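Local coordinates for uncharacterized protein (Methanothermobacter thermautotrophicus, PDB 1IHN) that is of unknown function but belongs to the DUF498/DUF598 family and adopts a fold described as novel, at residues V25-S30 with G102-A107; E52-L57 with A106-V111. All blocks are in the same frame, centred on the assembly; numbering follows the deposited sequence.

Contact 1. Residues V25-S30 with G102-A107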
ATOM      1  N   VAL A  25      -2.444   2.002  -4.462  1.00 30.72           N
ATOM      2  CA  VAL A  25      -3.548   1.459  -5.240  1.00 30.79           C
ATOM      3  C   VAL A  25      -4.821   2.174  -4.772  1.00 29.31           C
ATOM      4  O   VAL A  25      -5.221   2.076  -3.609  1.00 25.70           O
ATOM      5  CB  VAL A  25      -3.681  -0.071  -5.044  1.00 31.34           C
ATOM      6  CG1 VAL A  25      -4.855  -0.601  -5.851  1.00 24.09           C
ATOM      7  CG2 VAL A  25      -2.402  -0.759  -5.501  1.00 33.02           C
ATOM      8  N   HIS A  26      -5.434   2.913  -5.688  1.00 26.25           N
ATOM      9  CA  HIS A  26      -6.641   3.674  -5.404  1.00 21.89           C
ATOM     10  C   HIS A  26      -7.908   2.812  -5.459  1.00 25.14           C
ATOM     11  O   HIS A  26      -7.918   1.733  -6.050  1.00 25.55           O
ATOM     12  CB  HIS A  26      -6.719   4.840  -6.392  1.00 21.29           C
ATOM     13  CG  HIS A  26      -5.545   5.768  -6.306  1.00 18.57           C
ATOM     14  ND1 HIS A  26      -5.516   6.857  -5.462  1.00 18.71           N
ATOM     15  CD2 HIS A  26      -4.322   5.714  -6.887  1.00 27.10           C
ATOM     16  CE1 HIS A  26      -4.329   7.431  -5.524  1.00 24.62           C
ATOM     17  NE2 HIS A  26      -3.583   6.756  -6.380  1.00 22.37           N
ATOM     18  N   VAL A  27      -8.973   3.298  -4.832  1.00 25.78           N
ATOM     19  CA  VAL A  27     -10.241   2.580  -4.785  1.00 31.37           C
ATOM     20  C   VAL A  27     -10.750   2.137  -6.153  1.00 32.46           C
ATOM     21  O   VAL A  27     -11.310   1.050  -6.288  1.00 33.95           O
ATOM     22  CB  VAL A  27     -11.324   3.443  -4.099  1.00 40.63           C
ATOM     23  CG1 VAL A  27     -12.702   2.827  -4.297  1.00 44.98           C
ATOM     24  CG2 VAL A  27     -11.013   3.564  -2.612  1.00 37.48           C
ATOM     25  N   ASP A  28     -10.546   2.969  -7.167  1.00 31.08           N
ATOM     26  CA  ASP A  28     -11.007   2.657  -8.517  1.00 34.71           C
ATOM     27  C   ASP A  28     -10.074   1.762  -9.345  1.00 37.71           C
ATOM     28  O   ASP A  28     -10.345   1.502 -10.519  1.00 37.33           O
ATOM     29  CB  ASP A  28     -11.260   3.958  -9.283  1.00 39.60           C
ATOM     30  CG  ASP A  28     -10.023   4.832  -9.370  1.00 44.25           C
ATOM     31  OD1 ASP A  28      -8.928   4.358  -8.994  1.00 37.17           O
ATOM     32  OD2 ASP A  28     -10.148   5.991  -9.818  1.00 54.87           O
ATOM     33  N   GLY A  29      -8.976   1.303  -8.751  1.00 35.48           N
ATOM     34  CA  GLY A  29      -8.063   0.443  -9.487  1.00 27.78           C
ATOM     35  C   GLY A  29      -6.852   1.164 -10.051  1.00 32.72           C
ATOM     36  O   GLY A  29      -5.947   0.530 -10.594  1.00 26.70           O
ATOM     37  N   SER A  30      -6.833   2.489  -9.935  1.00 31.57           N
ATOM     38  CA  SER A  30      -5.712   3.280 -10.430  1.00 30.99           C
ATOM     39  C   SER A  30      -4.468   3.066  -9.572  1.00 30.82           C
ATOM     40  O   SER A  30      -4.554   2.665  -8.412  1.00 27.39           O
ATOM     41  CB  SER A  30      -6.064   4.771 -10.434  1.00 29.02           C
ATOM     42  OG  SER A  30      -7.056   5.065 -11.398  1.00 36.47           O
ATOM     43  N   GLY A 102     -15.826  -7.303  -3.180  1.00 50.42           N
ATOM     44  CA  GLY A 102     -16.485  -6.080  -3.613  1.00 49.06           C
ATOM     45  C   GLY A 102     -16.267  -4.845  -2.746  1.00 51.40           C
ATOM     46  O   GLY A 102     -16.863  -3.797  -3.008  1.00 51.87           O
ATOM     47  N   ARG A 103     -15.419  -4.951  -1.724  1.00 49.29           N
ATOM     48  CA  ARG A 103     -15.149  -3.824  -0.828  1.00 47.33           C
ATOM     49  C   ARG A 103     -14.348  -2.694  -1.470  1.00 42.64           C
ATOM     50  O   ARG A 103     -13.478  -2.941  -2.304  1.00 43.55           O
ATOM     51  CB  ARG A 103     -14.392  -4.299   0.417  1.00 51.47           C
ATOM     52  CG  ARG A 103     -15.147  -5.275   1.309  1.00 59.54           C
ATOM     53  CD  ARG A 103     -16.563  -4.796   1.578  1.00 62.75           C
ATOM     54  NE  ARG A 103     -17.493  -5.256   0.549  1.00 67.83           N
ATOM     55  CZ  ARG A 103     -18.665  -4.684   0.290  1.00 68.68           C
ATOM     56  NH1 ARG A 103     -19.049  -3.622   0.984  1.00 75.72           N
ATOM     57  NH2 ARG A 103     -19.455  -5.177  -0.654  1.00 70.87           N
ATOM     58  N   ARG A 104     -14.657  -1.456  -1.088  1.00 41.83           N
ATOM     59  CA  ARG A 104     -13.923  -0.295  -1.599  1.00 42.39           C
ATOM     60  C   ARG A 104     -12.595  -0.343  -0.855  1.00 39.95           C
ATOM     61  O   ARG A 104     -12.489   0.147   0.271  1.00 35.36           O
ATOM     62  CB  ARG A 104     -14.638   1.017  -1.257  1.00 41.00           C
ATOM     63  CG  ARG A 104     -15.886   1.307  -2.070  1.00 50.26           C
ATOM     64  CD  ARG A 104     -16.575   2.586  -1.597  1.00 49.31           C
ATOM     65  NE  ARG A 104     -15.849   3.810  -1.943  1.00 50.09           N
ATOM     66  CZ  ARG A 104     -15.733   4.294  -3.177  1.00 49.76           C
ATOM     67  NH1 ARG A 104     -16.290   3.660  -4.200  1.00 56.64           N
ATOM     68  NH2 ARG A 104     -15.076   5.426  -3.390  1.00 44.33           N
ATOM     69  N   VAL A 105     -11.593  -0.952  -1.478  1.00 39.28           N
ATOM     70  CA  VAL A 105     -10.284  -1.085  -0.853  1.00 36.54           C
ATOM     71  C   VAL A 105      -9.208  -0.275  -1.563  1.00 32.85           C
ATOM     72  O   VAL A 105      -9.227  -0.118  -2.780  1.00 29.13           O
ATOM     73  CB  VAL A 105      -9.830  -2.563  -0.826  1.00 40.08           C
ATOM     74  CG1 VAL A 105      -8.621  -2.725   0.091  1.00 33.12           C
ATOM     75  CG2 VAL A 105     -10.972  -3.447  -0.375  1.00 42.96           C
ATOM     76  N   ALA A 106      -8.269   0.235  -0.777  1.00 36.49           N
ATOM     77  CA  ALA A 106      -7.153   1.010  -1.286  1.00 34.27           C
ATOM     78  C   ALA A 106      -5.922   0.505  -0.545  1.00 32.83           C
ATOM     79  O   ALA A 106      -6.035  -0.050   0.549  1.00 30.07           O
ATOM     80  CB  ALA A 106      -7.369   2.488  -1.014  1.00 31.94           C
ATOM     81  N   ALA A 107      -4.748   0.692  -1.131  1.00 28.62           N
ATOM     82  CA  ALA A 107      -3.534   0.228  -0.484  1.00 27.48           C
ATOM     83  C   ALA A 107      -2.292   1.024  -0.837  1.00 25.79           C
ATOM     84  O   ALA A 107      -2.240   1.720  -1.850  1.00 28.73           O
ATOM     85  CB  ALA A 107      -3.304  -1.252  -0.816  1.00 23.23           C
TER
HETATM   86  O   HOH W   1      -8.992  -0.791  -5.266  1.00 38.58           O
HETATM   87  O   HOH W   2     -11.952  -1.043  -4.309  1.00 39.05           O
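Strand 23-25 and strand 105-109 are antiparallel neighbours in the five-stranded mixed sheet, and this contact is where their pairing ends. Val-25 and Ala-107 form a hydrogen-bonded pair. Val-25 N donates to Ala-107 O at 2.6 Å, and Ala-107 N returns a bond to a lone pair of Val-25 O at 2.9 Å. Their side chains share one face of the sheet, where Val-25 meets Tyr-95 of helix 88-100. The backbones are tightest here. Beyond this pair the segment 25-30 leaves the strand in a type I turn from His-26 to Gly-29, and water takes over from direct backbone bonding. One water bridges His-26 O and Val-105 O, 2.6 Å from Val-105 O. A second water accepts from Val-105 N and also lies within bonding distance of Val-27 O. Val-27 is the closely packed side chain, set between Ala-106 and Arg-104. Its CG2 meets Ala-106 CB at 4.1 Å. The outer end belongs to exposed Arg-104. Its chain bends at chi3 (72°), and NE and NH2 bond to the backbone carbonyls of Lys-61 and Glu-60, which fix the guanidinium in place. Val-27 CG1, anti to its backbone N, sits over the centre of one guanidinium face, 3.5 Å from Arg-104 CZ.

Contact 2. Residues E52-L57 with A106-V111; sequences EELEEL and AAIIHV
Leu-57 reaches from the helix over two residues of strand 105-109, with its two methyls sharing the work. CD1 lies against Ile-108 CG1 at 3.7 Å, and CD2 rests on Ala-106 CB at 4.0 Å. Its CB points toward the strand, and with CG anti to the carbonyl carbon (chi1 -66°) the two methyls meet Ile-108 and Ala-106. Ile-108 extends to meet the helix. Its CG1 is also anti to the carbonyl carbon, and chi2 is near -175°, so CD1 ends close to the helix backbone, 3.8 Å from Glu-53 O. Leu-54 sets off to one side, but its tip comes nearer, and CD2 touches Ile-108 CD1 at 3.7 Å. Both leucines cross Ile-108 obliquely. This is helix-on-sheet packing on the central strand of the mixed sheet. The axes of 52-57 and 106-109 approach to 9.6 Å, with 146° between their N-to-C directions, so they run roughly antiparallel. Alternation along the strand puts Ala-106 and Ile-108 on the helix side, while Ala-107 points away. No hydrogen bond joins the two segments. Glu-53 adds its CB to the apolar layer, 4.4 Å from Ile-108 CD1. Its carboxylate is held by Arg-34, through a salt bridge at OE1, and by Ser-39 OG at OE2.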
ATOM      1  N   GLU A  52       0.144  11.598   6.665  1.00 31.06           N
ATOM      2  CA  GLU A  52      -0.215  12.430   5.526  1.00 33.81           C
ATOM      3  C   GLU A  52      -0.227  11.597   4.241  1.00 31.58           C
ATOM      4  O   GLU A  52      -0.925  11.932   3.286  1.00 36.17           O
ATOM      5  CB  GLU A  52       0.771  13.593   5.363  1.00 37.87           C
ATOM      6  CG  GLU A  52       0.797  14.591   6.509  1.00 52.30           C
ATOM      7  CD  GLU A  52       1.885  14.300   7.527  1.00 53.91           C
ATOM      8  OE1 GLU A  52       1.731  13.347   8.324  1.00 47.59           O
ATOM      9  OE2 GLU A  52       2.904  15.030   7.523  1.00 55.69           O
ATOM     10  N   GLU A  53       0.553  10.521   4.207  1.00 30.12           N
ATOM     11  CA  GLU A  53       0.588   9.668   3.021  1.00 34.84           C
ATOM     12  C   GLU A  53      -0.775   9.039   2.731  1.00 33.50           C
ATOM     13  O   GLU A  53      -1.087   8.733   1.581  1.00 32.93           O
ATOM     14  CB  GLU A  53       1.651   8.565   3.162  1.00 30.25           C
ATOM     15  CG  GLU A  53       3.064   9.034   2.835  1.00 32.23           C
ATOM     16  CD  GLU A  53       4.022   7.894   2.513  1.00 37.01           C
ATOM     17  OE1 GLU A  53       3.701   7.067   1.631  1.00 33.95           O
ATOM     18  OE2 GLU A  53       5.105   7.830   3.129  1.00 35.00           O
ATOM     19  N   LEU A  54      -1.584   8.859   3.773  1.00 35.72           N
ATOM     20  CA  LEU A  54      -2.920   8.271   3.632  1.00 38.13           C
ATOM     21  C   LEU A  54      -3.965   9.303   3.210  1.00 43.37           C
ATOM     22  O   LEU A  54      -5.031   8.948   2.700  1.00 42.66           O
ATOM     23  CB  LEU A  54      -3.374   7.658   4.957  1.00 41.80           C
ATOM     24  CG  LEU A  54      -2.559   6.526   5.584  1.00 46.69           C
ATOM     25  CD1 LEU A  54      -3.133   6.210   6.956  1.00 44.98           C
ATOM     26  CD2 LEU A  54      -2.592   5.293   4.693  1.00 48.50           C
ATOM     27  N   GLU A  55      -3.658  10.575   3.435  1.00 45.87           N
ATOM     28  CA  GLU A  55      -4.571  11.665   3.114  1.00 47.93           C
ATOM     29  C   GLU A  55      -5.183  11.586   1.715  1.00 48.31           C
ATOM     30  O   GLU A  55      -6.387  11.808   1.552  1.00 45.69           O
ATOM     31  CB  GLU A  55      -3.864  13.014   3.307  1.00 52.10           C
ATOM     32  CG  GLU A  55      -4.799  14.221   3.250  1.00 73.38           C
ATOM     33  CD  GLU A  55      -4.166  15.490   3.808  1.00 81.09           C
ATOM     34  OE1 GLU A  55      -3.089  15.892   3.316  1.00 86.59           O
ATOM     35  OE2 GLU A  55      -4.749  16.089   4.737  1.00 81.40           O
ATOM     36  N   GLU A  56      -4.374  11.266   0.708  1.00 43.56           N
ATOM     37  CA  GLU A  56      -4.899  11.185  -0.648  1.00 43.35           C
ATOM     38  C   GLU A  56      -5.907  10.046  -0.794  1.00 41.01           C
ATOM     39  O   GLU A  56      -6.765  10.081  -1.668  1.00 43.32           O
ATOM     40  CB  GLU A  56      -3.763  11.020  -1.670  1.00 45.32           C
ATOM     41  CG  GLU A  56      -3.055   9.666  -1.679  1.00 44.77           C
ATOM     42  CD  GLU A  56      -2.098   9.525  -2.866  1.00 46.15           C
ATOM     43  OE1 GLU A  56      -2.545   9.707  -4.015  1.00 45.50           O
ATOM     44  OE2 GLU A  56      -0.902   9.231  -2.659  1.00 41.05           O
ATOM     45  N   LEU A  57      -5.811   9.041   0.069  1.00 41.10           N
ATOM     46  CA  LEU A  57      -6.730   7.912   0.003  1.00 41.78           C
ATOM     47  C   LEU A  57      -8.034   8.167   0.754  1.00 42.81           C
ATOM     48  O   LEU A  57      -9.096   7.715   0.331  1.00 40.08           O
ATOM     49  CB  LEU A  57      -6.060   6.649   0.555  1.00 40.78           C
ATOM     50  CG  LEU A  57      -4.878   6.119  -0.266  1.00 39.61           C
ATOM     51  CD1 LEU A  57      -4.329   4.847   0.380  1.00 32.02           C
ATOM     52  CD2 LEU A  57      -5.333   5.843  -1.705  1.00 26.83           C
ATOM     53  N   ALA A 106      -8.269   0.235  -0.777  1.00 36.49           N
ATOM     54  CA  ALA A 106      -7.153   1.010  -1.286  1.00 34.27           C
ATOM     55  C   ALA A 106      -5.922   0.505  -0.545  1.00 32.83           C
ATOM     56  O   ALA A 106      -6.035  -0.050   0.549  1.00 30.07           O
ATOM     57  CB  ALA A 106      -7.369   2.488  -1.014  1.00 31.94           C
ATOM     58  N   ALA A 107      -4.748   0.692  -1.131  1.00 28.62           N
ATOM     59  CA  ALA A 107      -3.534   0.228  -0.484  1.00 27.48           C
ATOM     60  C   ALA A 107      -2.292   1.024  -0.837  1.00 25.79           C
ATOM     61  O   ALA A 107      -2.240   1.720  -1.850  1.00 28.73           O
ATOM     62  CB  ALA A 107      -3.304  -1.252  -0.816  1.00 23.23           C
ATOM     63  N   ILE A 108      -1.304   0.928   0.042  1.00 22.16           N
ATOM     64  CA  ILE A 108      -0.011   1.558  -0.151  1.00 21.90           C
ATOM     65  C   ILE A 108       0.921   0.381   0.084  1.00 25.81           C
ATOM     66  O   ILE A 108       0.939  -0.203   1.168  1.00 24.22           O
ATOM     67  CB  ILE A 108       0.277   2.668   0.886  1.00 24.08           C
ATOM     68  CG1 ILE A 108      -0.756   3.792   0.752  1.00 19.33           C
ATOM     69  CG2 ILE A 108       1.687   3.200   0.677  1.00 16.28           C
ATOM     70  CD1 ILE A 108      -0.499   4.998   1.642  1.00 32.57           C
ATOM     71  N   ILE A 109       1.672   0.023  -0.949  1.00 25.48           N
ATOM     72  CA  ILE A 109       2.576  -1.109  -0.895  1.00 28.29           C
ATOM     73  C   ILE A 109       4.047  -0.730  -0.941  1.00 27.18           C
ATOM     74  O   ILE A 109       4.471   0.061  -1.783  1.00 29.16           O
ATOM     75  CB  ILE A 109       2.309  -2.068  -2.077  1.00 32.45           C
ATOM     76  CG1 ILE A 109       0.837  -2.502  -2.084  1.00 21.91           C
ATOM     77  CG2 ILE A 109       3.268  -3.253  -2.012  1.00 28.55           C
ATOM     78  CD1 ILE A 109       0.431  -3.392  -0.925  1.00 28.27           C
ATOM     79  N   HIS A 110       4.818  -1.315  -0.029  1.00 29.75           N
ATOM     80  CA  HIS A 110       6.261  -1.102   0.038  1.00 32.54           C
ATOM     81  C   HIS A 110       6.852  -2.401  -0.510  1.00 35.80           C
ATOM     82  O   HIS A 110       6.620  -3.476   0.050  1.00 33.34           O
ATOM     83  CB  HIS A 110       6.686  -0.876   1.492  1.00 34.85           C
ATOM     84  CG  HIS A 110       8.152  -0.626   1.671  1.00 40.26           C
ATOM     85  ND1 HIS A 110       8.841   0.325   0.951  1.00 35.34           N
ATOM     86  CD2 HIS A 110       9.048  -1.173   2.528  1.00 40.95           C
ATOM     87  CE1 HIS A 110      10.099   0.357   1.359  1.00 33.83           C
ATOM     88  NE2 HIS A 110      10.250  -0.541   2.314  1.00 40.55           N
ATOM     89  N   VAL A 111       7.604  -2.311  -1.604  1.00 36.20           N
ATOM     90  CA  VAL A 111       8.175  -3.507  -2.225  1.00 44.56           C
ATOM     91  C   VAL A 111       9.491  -4.052  -1.670  1.00 47.55           C
ATOM     92  O   VAL A 111       9.887  -5.162  -2.016  1.00 50.55           O
ATOM     93  CB  VAL A 111       8.347  -3.312  -3.749  1.00 44.41           C
ATOM     94  CG1 VAL A 111       6.982  -3.233  -4.409  1.00 42.49           C
ATOM     95  CG2 VAL A 111       9.157  -2.048  -4.030  1.00 40.42           C
TER

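How the contacts relate
Contact 1 and contact 2 meet on strand 105-109, and their centres are 11 Å apart. Along the chain, 25-30 comes first, then 52-57, and both contacts end on the same strand. They share Ala-106 and Ala-107. Contact 1 joins this strand to its antiparallel neighbour within the mixed sheet, whereas contact 2 packs a helix on one face of it. The other edge of the strand pairs in parallel with strand 64-68. The two contacts also touch directly: His-26 ND1, hydrogen-bonded to Glu-60 OE2, packs 3.9 Å from Leu-57 CD2. Strand 105-109, near the end of the chain, thus ties early and middle parts of the sequence into one core.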